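Local atomic coordinates of ethylbenzene dehydrogenase beta-subunit (Aromatoleum aromaticum, PDB entry 2IVF), a protein that holds three iron/sulfur clusters (SF4) and one Fe3-S4 cluster as the ferredoxin-like subunit of an assembly of three protein chains. Residues 37-41 with 42-46; 60-63 with 64-68; 74-77 with 78-81; 99-102 with 103-107; 316-319 with 320-324. All coordinates share one frame; numbering follows the deposited sequence.

Contact 1: 37-41 with 42-46; sequences ACKNI and WTKRP. With SF4 (iron/sulfur cluster), chain U.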
# COMPACT_ATOMS: atom_id res chain seq x y z
N ALA B 37 -5.70 -11.93 0.24
CA ALA B 37 -7.02 -12.52 0.48
C ALA B 37 -6.87 -14.03 0.45
O ALA B 37 -7.26 -14.73 1.36
CB ALA B 37 -8.06 -12.04 -0.62
N CYS B 38 -6.22 -14.52 -0.59
CA CYS B 38 -5.96 -15.96 -0.70
C CYS B 38 -5.07 -16.46 0.42
O CYS B 38 -5.38 -17.49 1.05
CB CYS B 38 -5.26 -16.29 -2.00
SG CYS B 38 -5.18 -18.06 -2.25
N LYS B 39 -3.96 -15.74 0.64
CA LYS B 39 -2.88 -16.23 1.49
C LYS B 39 -3.38 -16.40 2.92
O LYS B 39 -3.00 -17.34 3.62
CB LYS B 39 -1.72 -15.24 1.50
CG LYS B 39 -0.37 -15.83 2.00
CD LYS B 39 0.64 -15.83 0.82
CE LYS B 39 1.82 -16.69 1.00
NZ LYS B 39 1.51 -18.12 0.92
N ASN B 40 -4.21 -15.45 3.33
CA ASN B 40 -4.67 -15.39 4.70
C ASN B 40 -5.79 -16.34 5.03
O ASN B 40 -6.15 -16.47 6.20
CB ASN B 40 -4.97 -13.93 5.09
CG ASN B 40 -3.69 -13.16 5.37
OD1 ASN B 40 -3.15 -13.24 6.48
ND2 ASN B 40 -3.15 -12.52 4.33
N ILE B 41 -6.32 -17.03 4.03
CA ILE B 41 -7.12 -18.23 4.29
C ILE B 41 -6.32 -19.50 4.10
O ILE B 41 -6.28 -20.35 5.01
CB ILE B 41 -8.37 -18.31 3.41
CG1 ILE B 41 -9.13 -17.01 3.44
CG2 ILE B 41 -9.26 -19.53 3.87
CD1 ILE B 41 -10.16 -16.84 2.32
N TRP B 42 -5.67 -19.65 2.94
CA TRP B 42 -5.17 -20.94 2.51
C TRP B 42 -3.69 -21.20 2.65
O TRP B 42 -3.30 -22.38 2.71
CB TRP B 42 -5.55 -21.24 1.04
CG TRP B 42 -6.97 -20.96 0.75
CD1 TRP B 42 -7.43 -19.98 -0.07
CD2 TRP B 42 -8.13 -21.60 1.30
NE1 TRP B 42 -8.81 -19.98 -0.08
CE2 TRP B 42 -9.26 -20.97 0.73
CE3 TRP B 42 -8.33 -22.65 2.21
CZ2 TRP B 42 -10.57 -21.33 1.07
CZ3 TRP B 42 -9.63 -23.02 2.52
CH2 TRP B 42 -10.73 -22.37 1.96
N THR B 43 -2.84 -20.18 2.62
CA THR B 43 -1.42 -20.47 2.43
C THR B 43 -0.53 -19.83 3.47
O THR B 43 0.51 -19.27 3.16
CB THR B 43 -0.91 -20.17 0.98
OG1 THR B 43 -1.11 -18.79 0.64
CG2 THR B 43 -1.65 -21.02 -0.01
N LYS B 44 -0.93 -20.00 4.71
CA LYS B 44 -0.08 -19.72 5.85
C LYS B 44 0.31 -20.97 6.64
O LYS B 44 0.94 -20.87 7.68
CB LYS B 44 -0.76 -18.68 6.74
CG LYS B 44 -0.67 -17.33 6.16
CD LYS B 44 -1.51 -16.29 6.88
CE LYS B 44 -1.13 -16.05 8.30
NZ LYS B 44 -2.07 -15.04 8.88
N ARG B 45 -0.09 -22.14 6.15
CA ARG B 45 0.28 -23.42 6.73
C ARG B 45 1.73 -23.75 6.42
O ARG B 45 2.23 -23.36 5.37
CB ARG B 45 -0.61 -24.51 6.12
CG ARG B 45 -2.08 -24.34 6.44
CD ARG B 45 -2.93 -25.36 5.73
NE ARG B 45 -3.17 -24.96 4.36
CZ ARG B 45 -2.71 -25.60 3.29
NH1 ARG B 45 -2.00 -26.72 3.41
NH2 ARG B 45 -2.98 -25.13 2.09
N PRO B 46 2.44 -24.44 7.34
CA PRO B 46 3.82 -24.86 7.04
C PRO B 46 3.92 -25.59 5.70
O PRO B 46 3.11 -26.47 5.41
CB PRO B 46 4.17 -25.80 8.21
CG PRO B 46 3.26 -25.39 9.31
CD PRO B 46 2.02 -24.83 8.70
FE1 SF4 U . -7.90 -19.76 -5.76
FE2 SF4 U . -6.86 -18.54 -3.68
FE3 SF4 U . -8.43 -17.17 -5.38
FE4 SF4 U . -9.58 -18.95 -3.73
S1 SF4 U . -8.52 -17.02 -3.11
S2 SF4 U . -9.95 -18.79 -5.97
S3 SF4 U . -7.93 -20.59 -3.60
S4 SF4 U . -6.33 -18.12 -5.82
O HOH W 1 -4.75 -15.71 8.34
O HOH W 2 -3.30 -21.05 5.99

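Contact 2: 60-63 with 64-68; sequences PGKG and YPRDY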
# COMPACT_ATOMS: atom_id res chain seq x y z
N PRO B 60 5.25 -5.92 -18.79
CA PRO B 60 6.27 -6.98 -18.91
C PRO B 60 6.99 -7.23 -17.61
O PRO B 60 7.25 -6.28 -16.82
CB PRO B 60 7.31 -6.38 -19.88
CG PRO B 60 6.58 -5.38 -20.63
CD PRO B 60 5.37 -4.97 -19.89
N GLY B 61 7.32 -8.50 -17.40
CA GLY B 61 8.08 -8.90 -16.22
C GLY B 61 8.36 -10.39 -16.33
O GLY B 61 8.00 -11.02 -17.33
N LYS B 62 9.00 -10.95 -15.32
CA LYS B 62 9.34 -12.38 -15.31
C LYS B 62 8.13 -13.24 -14.87
O LYS B 62 8.12 -14.45 -15.09
CB LYS B 62 10.56 -12.65 -14.45
CG LYS B 62 11.84 -12.03 -15.04
CD LYS B 62 13.05 -12.40 -14.28
CE LYS B 62 14.29 -11.64 -14.74
NZ LYS B 62 15.40 -12.18 -13.91
N GLY B 63 7.12 -12.59 -14.31
CA GLY B 63 5.93 -13.26 -13.86
C GLY B 63 6.17 -14.09 -12.62
O GLY B 63 7.14 -13.88 -11.87
N TYR B 64 5.25 -15.01 -12.39
CA TYR B 64 5.24 -15.80 -11.19
C TYR B 64 4.74 -17.19 -11.52
O TYR B 64 3.71 -17.30 -12.11
CB TYR B 64 4.33 -15.19 -10.13
CG TYR B 64 4.29 -16.07 -8.89
CD1 TYR B 64 5.29 -16.01 -7.97
CD2 TYR B 64 3.33 -17.04 -8.74
CE1 TYR B 64 5.29 -16.80 -6.86
CE2 TYR B 64 3.31 -17.85 -7.63
CZ TYR B 64 4.30 -17.74 -6.69
OH TYR B 64 4.28 -18.59 -5.58
N PRO B 65 5.47 -18.24 -11.15
CA PRO B 65 6.84 -18.17 -10.70
C PRO B 65 7.69 -17.52 -11.77
O PRO B 65 7.27 -17.41 -12.93
CB PRO B 65 7.24 -19.63 -10.52
CG PRO B 65 5.96 -20.36 -10.38
CD PRO B 65 4.94 -19.62 -11.14
N ARG B 66 8.87 -17.10 -11.35
CA ARG B 66 9.87 -16.53 -12.23
C ARG B 66 10.05 -17.33 -13.52
O ARG B 66 10.34 -18.52 -13.49
CB ARG B 66 11.20 -16.46 -11.50
CG ARG B 66 12.29 -15.72 -12.29
CD ARG B 66 13.52 -15.49 -11.46
NE ARG B 66 14.07 -16.69 -10.83
CZ ARG B 66 15.22 -16.72 -10.16
NH1 ARG B 66 16.00 -15.63 -10.05
NH2 ARG B 66 15.64 -17.86 -9.64
N ASP B 67 9.91 -16.63 -14.64
CA ASP B 67 10.13 -17.14 -15.95
C ASP B 67 9.26 -18.34 -16.21
O ASP B 67 9.68 -19.22 -16.91
CB ASP B 67 11.62 -17.44 -16.19
CG ASP B 67 12.45 -16.16 -16.35
OD1 ASP B 67 11.88 -15.13 -16.70
OD2 ASP B 67 13.67 -16.20 -16.13
N TYR B 68 8.05 -18.38 -15.67
CA TYR B 68 7.14 -19.54 -15.89
C TYR B 68 6.90 -19.84 -17.38
O TYR B 68 6.65 -20.99 -17.80
CB TYR B 68 5.81 -19.31 -15.17
CG TYR B 68 4.75 -18.50 -15.92
CD1 TYR B 68 4.68 -17.12 -15.82
CD2 TYR B 68 3.83 -19.14 -16.74
CE1 TYR B 68 3.71 -16.39 -16.49
CE2 TYR B 68 2.87 -18.44 -17.41
CZ TYR B 68 2.79 -17.06 -17.29
OH TYR B 68 1.82 -16.42 -17.97
O HOH W 3 16.18 -13.25 -11.63

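Contact 3: 74-77 with 78-81; sequences GFLR and GEPQ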
# COMPACT_ATOMS: atom_id res chain seq x y z
N GLY B 74 2.28 -28.10 -20.66
CA GLY B 74 1.16 -27.85 -21.56
C GLY B 74 1.17 -28.71 -22.80
O GLY B 74 1.87 -29.72 -22.84
N PHE B 75 0.44 -28.28 -23.84
CA PHE B 75 0.31 -29.03 -25.08
C PHE B 75 0.56 -28.13 -26.31
O PHE B 75 0.13 -26.99 -26.34
CB PHE B 75 -1.10 -29.62 -25.21
CG PHE B 75 -1.56 -30.45 -24.04
CD1 PHE B 75 -1.23 -31.80 -23.95
CD2 PHE B 75 -2.40 -29.90 -23.08
CE1 PHE B 75 -1.67 -32.57 -22.89
CE2 PHE B 75 -2.87 -30.67 -22.02
CZ PHE B 75 -2.49 -32.01 -21.92
N LEU B 76 1.24 -28.67 -27.34
CA LEU B 76 1.51 -27.99 -28.64
C LEU B 76 1.01 -28.86 -29.78
O LEU B 76 1.47 -29.98 -29.94
CB LEU B 76 3.01 -27.79 -28.83
CG LEU B 76 3.48 -27.02 -30.08
CD1 LEU B 76 3.90 -25.62 -29.65
CD2 LEU B 76 4.65 -27.70 -30.77
N ARG B 77 0.07 -28.36 -30.59
CA ARG B 77 -0.57 -29.20 -31.59
C ARG B 77 -1.23 -30.35 -30.85
O ARG B 77 -1.34 -31.45 -31.38
CB ARG B 77 0.44 -29.77 -32.61
CG ARG B 77 1.51 -28.76 -33.09
CD ARG B 77 2.60 -29.42 -33.97
NE ARG B 77 3.86 -28.66 -33.88
CZ ARG B 77 4.88 -28.77 -34.73
NH1 ARG B 77 4.81 -29.58 -35.77
NH2 ARG B 77 5.97 -28.03 -34.53
N GLY B 78 -1.65 -30.10 -29.61
CA GLY B 78 -2.12 -31.17 -28.76
C GLY B 78 -1.06 -32.21 -28.38
O GLY B 78 -1.40 -33.32 -27.97
N GLU B 79 0.21 -31.82 -28.47
CA GLU B 79 1.32 -32.68 -28.06
C GLU B 79 1.86 -32.22 -26.71
O GLU B 79 2.26 -31.07 -26.57
CB GLU B 79 2.45 -32.53 -29.05
CG GLU B 79 2.06 -32.98 -30.42
CD GLU B 79 3.26 -33.04 -31.32
OE1 GLU B 79 3.73 -34.16 -31.60
OE2 GLU B 79 3.75 -31.95 -31.68
N PRO B 80 1.92 -33.14 -25.73
CA PRO B 80 2.41 -32.74 -24.43
C PRO B 80 3.87 -32.34 -24.45
O PRO B 80 4.66 -32.97 -25.14
CB PRO B 80 2.23 -33.98 -23.57
CG PRO B 80 2.06 -35.08 -24.48
CD PRO B 80 1.54 -34.56 -25.75
N GLN B 81 4.22 -31.31 -23.69
CA GLN B 81 5.56 -30.75 -23.73
C GLN B 81 6.25 -30.96 -22.40
O GLN B 81 5.66 -30.74 -21.37
CB GLN B 81 5.52 -29.25 -24.05
CG GLN B 81 4.89 -28.92 -25.42
CD GLN B 81 5.55 -29.67 -26.57
OE1 GLN B 81 6.73 -29.49 -26.83
NE2 GLN B 81 4.78 -30.49 -27.27
O HOH W 4 -2.16 -27.87 -27.98

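Contact 4: 99-102 with 103-107; sequences HKEV and FYEGK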
# COMPACT_ATOMS: atom_id res chain seq x y z
N HIS B 99 13.82 -9.09 13.04
CA HIS B 99 13.34 -8.16 14.05
C HIS B 99 14.16 -8.17 15.33
O HIS B 99 14.64 -7.11 15.76
CB HIS B 99 11.89 -8.46 14.45
CG HIS B 99 10.92 -8.47 13.32
ND1 HIS B 99 10.79 -9.54 12.47
CD2 HIS B 99 10.00 -7.56 12.94
CE1 HIS B 99 9.83 -9.28 11.60
NE2 HIS B 99 9.35 -8.08 11.86
N LYS B 100 14.35 -9.36 15.93
CA LYS B 100 15.12 -9.47 17.19
C LYS B 100 16.51 -8.85 17.05
O LYS B 100 16.93 -8.08 17.90
CB LYS B 100 15.28 -10.94 17.66
CG LYS B 100 15.84 -11.07 19.11
CD LYS B 100 15.98 -12.55 19.61
CE LYS B 100 16.96 -12.70 20.73
NZ LYS B 100 17.11 -14.15 21.20
N GLU B 101 17.19 -9.18 15.95
CA GLU B 101 18.55 -8.71 15.70
C GLU B 101 18.64 -7.18 15.69
O GLU B 101 19.56 -6.59 16.24
CB GLU B 101 19.05 -9.26 14.35
CG GLU B 101 20.50 -9.04 14.16
CD GLU B 101 21.03 -9.63 12.89
OE1 GLU B 101 20.34 -9.61 11.86
OE2 GLU B 101 22.20 -10.09 12.94
N VAL B 102 17.67 -6.56 15.02
CA VAL B 102 17.63 -5.10 14.89
C VAL B 102 17.19 -4.39 16.19
O VAL B 102 17.74 -3.35 16.56
CB VAL B 102 16.76 -4.69 13.71
CG1 VAL B 102 16.67 -3.17 13.63
CG2 VAL B 102 17.29 -5.30 12.42
N PHE B 103 16.26 -4.98 16.95
CA PHE B 103 15.67 -4.25 18.09
C PHE B 103 16.30 -4.49 19.43
O PHE B 103 16.29 -3.62 20.30
CB PHE B 103 14.17 -4.60 18.19
CG PHE B 103 13.40 -4.43 16.92
CD1 PHE B 103 13.76 -3.48 15.96
CD2 PHE B 103 12.25 -5.18 16.70
CE1 PHE B 103 13.01 -3.31 14.81
CE2 PHE B 103 11.51 -5.01 15.53
CZ PHE B 103 11.88 -4.10 14.58
N TYR B 104 16.81 -5.70 19.64
CA TYR B 104 17.04 -6.19 21.00
C TYR B 104 18.44 -6.73 21.27
O TYR B 104 18.73 -7.09 22.42
CB TYR B 104 16.04 -7.31 21.30
CG TYR B 104 14.60 -6.88 21.12
CD1 TYR B 104 14.13 -5.78 21.82
CD2 TYR B 104 13.73 -7.57 20.33
CE1 TYR B 104 12.85 -5.36 21.69
CE2 TYR B 104 12.42 -7.15 20.18
CZ TYR B 104 12.00 -6.03 20.89
OH TYR B 104 10.72 -5.57 20.79
N GLU B 105 19.29 -6.79 20.25
CA GLU B 105 20.54 -7.52 20.39
C GLU B 105 21.73 -6.64 20.68
O GLU B 105 22.85 -7.12 20.80
CB GLU B 105 20.76 -8.49 19.21
CG GLU B 105 19.92 -9.77 19.40
CD GLU B 105 20.07 -10.77 18.27
OE1 GLU B 105 21.03 -10.66 17.49
OE2 GLU B 105 19.20 -11.68 18.17
N GLY B 106 21.49 -5.36 20.91
CA GLY B 106 22.57 -4.46 21.29
C GLY B 106 23.57 -4.21 20.15
O GLY B 106 24.73 -3.84 20.41
N LYS B 107 23.12 -4.39 18.91
CA LYS B 107 23.97 -4.24 17.73
C LYS B 107 23.90 -2.83 17.15
O LYS B 107 24.61 -2.51 16.19
CB LYS B 107 23.62 -5.29 16.66
CG LYS B 107 23.92 -6.72 17.10
CD LYS B 107 23.55 -7.71 15.98
CE LYS B 107 24.17 -9.09 16.18
NZ LYS B 107 23.95 -9.92 14.92
O HOH W 5 20.34 -4.98 18.10

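Contact 5: 316-319 with 320-324; sequences EREN and MRAGR. With PO4 (phosphate ion), chain P.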
# COMPACT_ATOMS: atom_id res chain seq x y z
N GLU B 316 -17.11 1.24 -27.49
CA GLU B 316 -18.17 1.19 -26.48
C GLU B 316 -17.99 2.33 -25.51
O GLU B 316 -18.97 2.95 -25.07
CB GLU B 316 -18.16 -0.15 -25.78
CG GLU B 316 -18.73 -1.28 -26.66
CD GLU B 316 -20.07 -0.93 -27.29
OE1 GLU B 316 -20.92 -0.36 -26.61
OE2 GLU B 316 -20.27 -1.25 -28.48
N ARG B 317 -16.75 2.63 -25.18
CA ARG B 317 -16.47 3.76 -24.34
C ARG B 317 -16.96 5.05 -25.00
O ARG B 317 -17.58 5.88 -24.35
CB ARG B 317 -14.99 3.80 -24.08
CG ARG B 317 -14.59 4.93 -23.23
CD ARG B 317 -13.12 4.81 -22.87
NE ARG B 317 -12.73 5.99 -22.12
CZ ARG B 317 -11.53 6.54 -22.16
NH1 ARG B 317 -10.60 6.11 -23.01
NH2 ARG B 317 -11.30 7.58 -21.38
N GLU B 318 -16.74 5.20 -26.29
CA GLU B 318 -17.29 6.31 -27.03
C GLU B 318 -18.82 6.34 -27.05
O GLU B 318 -19.42 7.40 -26.93
CB GLU B 318 -16.76 6.36 -28.46
CG GLU B 318 -17.39 7.46 -29.29
CD GLU B 318 -17.21 8.86 -28.73
OE1 GLU B 318 -16.20 9.12 -28.03
OE2 GLU B 318 -18.09 9.71 -29.03
N ASN B 319 -19.45 5.18 -27.18
CA ASN B 319 -20.92 5.11 -27.09
C ASN B 319 -21.40 5.70 -25.76
O ASN B 319 -22.39 6.43 -25.72
CB ASN B 319 -21.40 3.67 -27.23
CG ASN B 319 -21.25 3.14 -28.64
OD1 ASN B 319 -21.26 3.89 -29.63
ND2 ASN B 319 -21.15 1.83 -28.75
N MET B 320 -20.71 5.36 -24.67
CA MET B 320 -21.06 5.88 -23.34
C MET B 320 -20.92 7.36 -23.27
O MET B 320 -21.82 8.07 -22.83
CB MET B 320 -20.14 5.31 -22.27
CG MET B 320 -20.47 3.96 -21.99
SD MET B 320 -21.94 3.88 -20.98
CE MET B 320 -21.29 4.22 -19.35
N ARG B 321 -19.75 7.82 -23.68
CA ARG B 321 -19.43 9.20 -23.65
C ARG B 321 -20.40 10.01 -24.45
O ARG B 321 -20.79 11.08 -24.01
CB ARG B 321 -18.01 9.41 -24.18
CG ARG B 321 -17.47 10.77 -23.92
CD ARG B 321 -16.25 11.01 -24.75
NE ARG B 321 -15.04 10.53 -24.10
CZ ARG B 321 -14.28 9.51 -24.51
NH1 ARG B 321 -14.60 8.80 -25.59
NH2 ARG B 321 -13.17 9.23 -23.83
N ALA B 322 -20.82 9.50 -25.60
CA ALA B 322 -21.77 10.19 -26.47
C ALA B 322 -23.26 10.15 -26.04
O ALA B 322 -24.11 10.68 -26.77
CB ALA B 322 -21.64 9.65 -27.86
N GLY B 323 -23.58 9.53 -24.91
CA GLY B 323 -24.98 9.41 -24.45
C GLY B 323 -25.77 8.30 -25.12
O GLY B 323 -27.00 8.25 -25.02
N ARG B 324 -25.08 7.41 -25.83
CA ARG B 324 -25.74 6.28 -26.46
C ARG B 324 -25.88 5.10 -25.48
O ARG B 324 -26.61 4.17 -25.76
CB ARG B 324 -24.98 5.76 -27.70
CG ARG B 324 -25.06 6.53 -29.05
CD ARG B 324 -24.16 5.77 -30.10
NE ARG B 324 -24.73 4.42 -30.42
CZ ARG B 324 -24.15 3.44 -31.14
NH1 ARG B 324 -22.94 3.58 -31.66
NH2 ARG B 324 -24.80 2.30 -31.37
P PO4 P . -12.04 6.13 -26.61
O1 PO4 P . -13.51 5.73 -26.75
O2 PO4 P . -11.36 5.11 -25.69
O3 PO4 P . -11.35 6.15 -27.97
O4 PO4 P . -11.97 7.51 -25.99
O HOH W 6 -21.34 0.63 -31.68

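Contact 1: 37-41 with 42-46
The ammonium of Lys39 is gripped twice by one residue a helical turn further on. NZ donates to Thr43 OG1 at 2.7 Å, and the same NZ donates to the carbonyl Thr43 O, also at 2.7 Å. Met51 O, beyond the segments, is a further acceptor for NZ, so this buried charge is met by several neutral oxygens. The lysine reaches them because CG starts anti to the backbone N (chi1 -162°) and the chain then bends twice, carrying its methylenes across the threonine hydroxyl. The backbone beneath is still helical: Trp42 N bonds to Cys38 O, while Thr43, which bonds from its N to Lys39 O, is the first residue to leave helical angles.

A second group forms round the Trp42 indole. Ile41 CG2 sits squarely over the six-membered ring, 3.3 Å from its centroid, in a CH-pi contact. Cys38 SG comes in the ring plane instead, at the edge, with SG 3.7 Å from Trp42 CD1. That sulfur also binds iron FE2 of the cluster at 2.3 Å, and Trp42 CD1 lies 3.6 Å from the cluster sulfide S3.

Lys44 NZ reaches back to Asn40 OD1 at 3.2 Å. Asn135 of the alpha-subunit chain bonds to both atoms, placing this side at the subunit interface, while Asn40 ND2 bonds to Val36 O. Cys38 closes a CxxCxxCxxxC motif of the bacterial ferredoxin kind, whose first three cysteines, Cys28, Cys31 and Cys34, line one iron/sulfur cluster pocket while the fourth binds another.

Contact 2: 60-63 with 64-68
Lys62 and Asp67 meet through both backbone and side chain, and the backbone half is the tight one. Asp67 N donates to Lys62 O, five positions earlier, at 2.9 Å, drawing the chain into a compact ring. Gly63 supplies one sharp bend with a positive phi of 72°. The peptide before Pro65 is cis and supplies another. Between them Gly63 C comes within 3.5 Å of Pro65 O, and the ring of Tyr68 meets that same carbonyl oxygen at its edge, in plane. A weak bond from Tyr68 N to Pro65 O adds to the closure.

The other side of the loop is much looser. Lys62 runs out fully extended beside Arg66, both pointing the same way, and their methylenes touch at 3.9 Å between Lys62 CD and Arg66 CG. Asp67 crosses this chain obliquely, with OD1 3.5 Å from Lys62 CG, yet its charge does not close on the ammonium: Lys62 NZ stays 4.9 Å from Asp67 OD2. A water takes up the slack, accepting from Lys62 NZ at 2.6 Å and from Arg66 NH1 at 2.9 Å, and so lies between two like charges. The guanidinium is fixed more firmly from outside, by a salt bridge to Asp90 and a cation-pi contact with Trp126.

The CB of Tyr64 rests against the Gly63 peptide, and its OH is bonded to Ser91 O. The reach from Lys62 O to Asp67 N defines a pi-turn, overlapping a type II beta turn from Pro65 to Tyr68 in the connection between strands 55-59 and 75-76.

Contact 3: 74-77 with 78-81
In Gln81, CG lies anti to the carbonyl carbon (chi1 -62°) and the chain then bends at chi2 (-54°), bringing its amide back across the hairpin until NE2 lies 3.6 Å from Leu76 CB. From there NE2 donates almost straight to Glu79 O at 2.7 Å, with the acceptor in the plane of the amide. The same carbonyl oxygen takes the backbone bond of Leu76 N, again at 2.7 Å, and the two donors arrive from opposite faces of the peptide plane. Phe75 CA adds a CA-H...O contact of 3.2 Å to Glu79 O, so three groups from both arms of the hairpin converge on this oxygen.

The strands pair antiparallel through a type I' beta turn from Leu76 to Glu79, whose central residues, Arg77 and Gly78, both have positive phi. Leu76 and Glu79 form the hydrogen-bonded pair, and Phe75 and Pro80 the non-hydrogen-bonded one. Further from the turn, Gln81 N donates to Gly74 O at 3.0 Å. On the face carrying Phe75 and Pro80, ring carbon CD1 of Phe75 approaches Pro80 CB at 4.1 Å; an aromatic side chain of another protein chain meets the Phe75 ring, and Pro80 also packs on an aromatic side chain there.

At the turn, the Arg77 side chain runs alongside that of Glu79, which shares its face with Leu76. Arg77 NE and Glu79 OE2 are 4.0 Å apart, a long salt bridge, and the oxygen lies well out of the guanidinium plane so that no N-H aims at it. Both residues are exposed. The chemistry therefore implies that direct polar bonds between neutral groups hold the hairpin, while the charged pair probably contributes only a modest attraction screened by solvent.

Contact 4: 99-102 with 103-107
Phe103 N bonds to His99 O at 2.9 Å and Tyr104 N to Lys100 O at 3.0 Å, the four-residue step of an alpha helix. The first of these carbonyls also faces an aromatic ring: His99 O stands 3.1 Å from the plane of Phe103, over one face and toward the rim. His99 and Phe103 point the same way, and Phe103 CE2 reaches the edge of the imidazole, lying in its plane and 3.6 Å from His99 CB. Val102 CG1 packs on Phe103 CD1 at 3.7 Å.

This short helix 99-104 lies against the alpha-subunit, where His99 NE2 bonds to Thr860 O of that chain and Phe103 packs on its Met639. Charged residues gather on another side as a salt-bridge network of Glu101, Glu105 and Lys107. Lys107 NZ donates to Glu101 OE2 at 2.6 Å, which accepts through its anti lone pair. Glu101 extends with CG anti to its backbone N (chi1 -169°), which carries the carboxylate out to the lysine arriving obliquely. The link from Lys107 NZ to Glu105 OE1 is long, 4.0 Å. Glu105 OE2 meanwhile rests against the methylenes of Lys100, whose chain it crosses at about a right angle.

Contact 5: 316-319 with 320-324
Arg321 N bonds to Arg317 O and Ala322 N to Glu318 O as the helix ends; then Arg324 N returns to Asn319 O at 2.9 Å and Gly323 N to Met320 O at 3.1 Å. With Gly323 at positive phi, these two form a Schellman motif.

Charge governs the flank facing the phosphate ion, probably from the crystallisation liquor. Arg321 NH1 and NH2 each donate to phosphate O4 at 3.0 Å, the anion lying at the guanidinium edge. Arg317 NH1 donates to phosphate O2 at 3.0 Å, and Arg321 NH2 sits over the Arg317 guanidinium face. Arg321 NH1 also forms a salt bridge with Glu318 OE1 at 2.9 Å, reached because Glu318 bends at chi2 (58°).

The Asn319 amide makes contacts of its own: ND2 donates to Glu316 OE1 at 3.1 Å, above the carboxylate plane, while Ser326 OG holds the same oxygen. The amide stands steeply over one face of the Arg324 guanidinium, the planes 65° apart, with ND2 toward the rim.

Helix 327-333 packs against this last turn of helix 306-321 through Met329 and Ile333 on Met320, and Arg317 reaches Asp293 and Arg272 O of the alpha-subunit chain.

The five local contacts follow one another in series along the chain, yet they spread widely round the cluster-bearing core. Contact 1 binds an iron/sulfur cluster directly, with another about 10 Å from its Cys38 side chain. Contact 2 has its centre 21 Å from that of contact 1, and its Tyr68 side chain lies about 9 Å from a bound cluster. Contact 3 is equally far from contact 2, centre to centre. Contacts 4 and 5 belong to the periphery, their centres 60 Å apart; together with contact 1 they lie where this chain meets the alpha-subunit. Contacts 1 and 4 are on the same side of the chain's centre, contacts 1 and 5 on opposite sides.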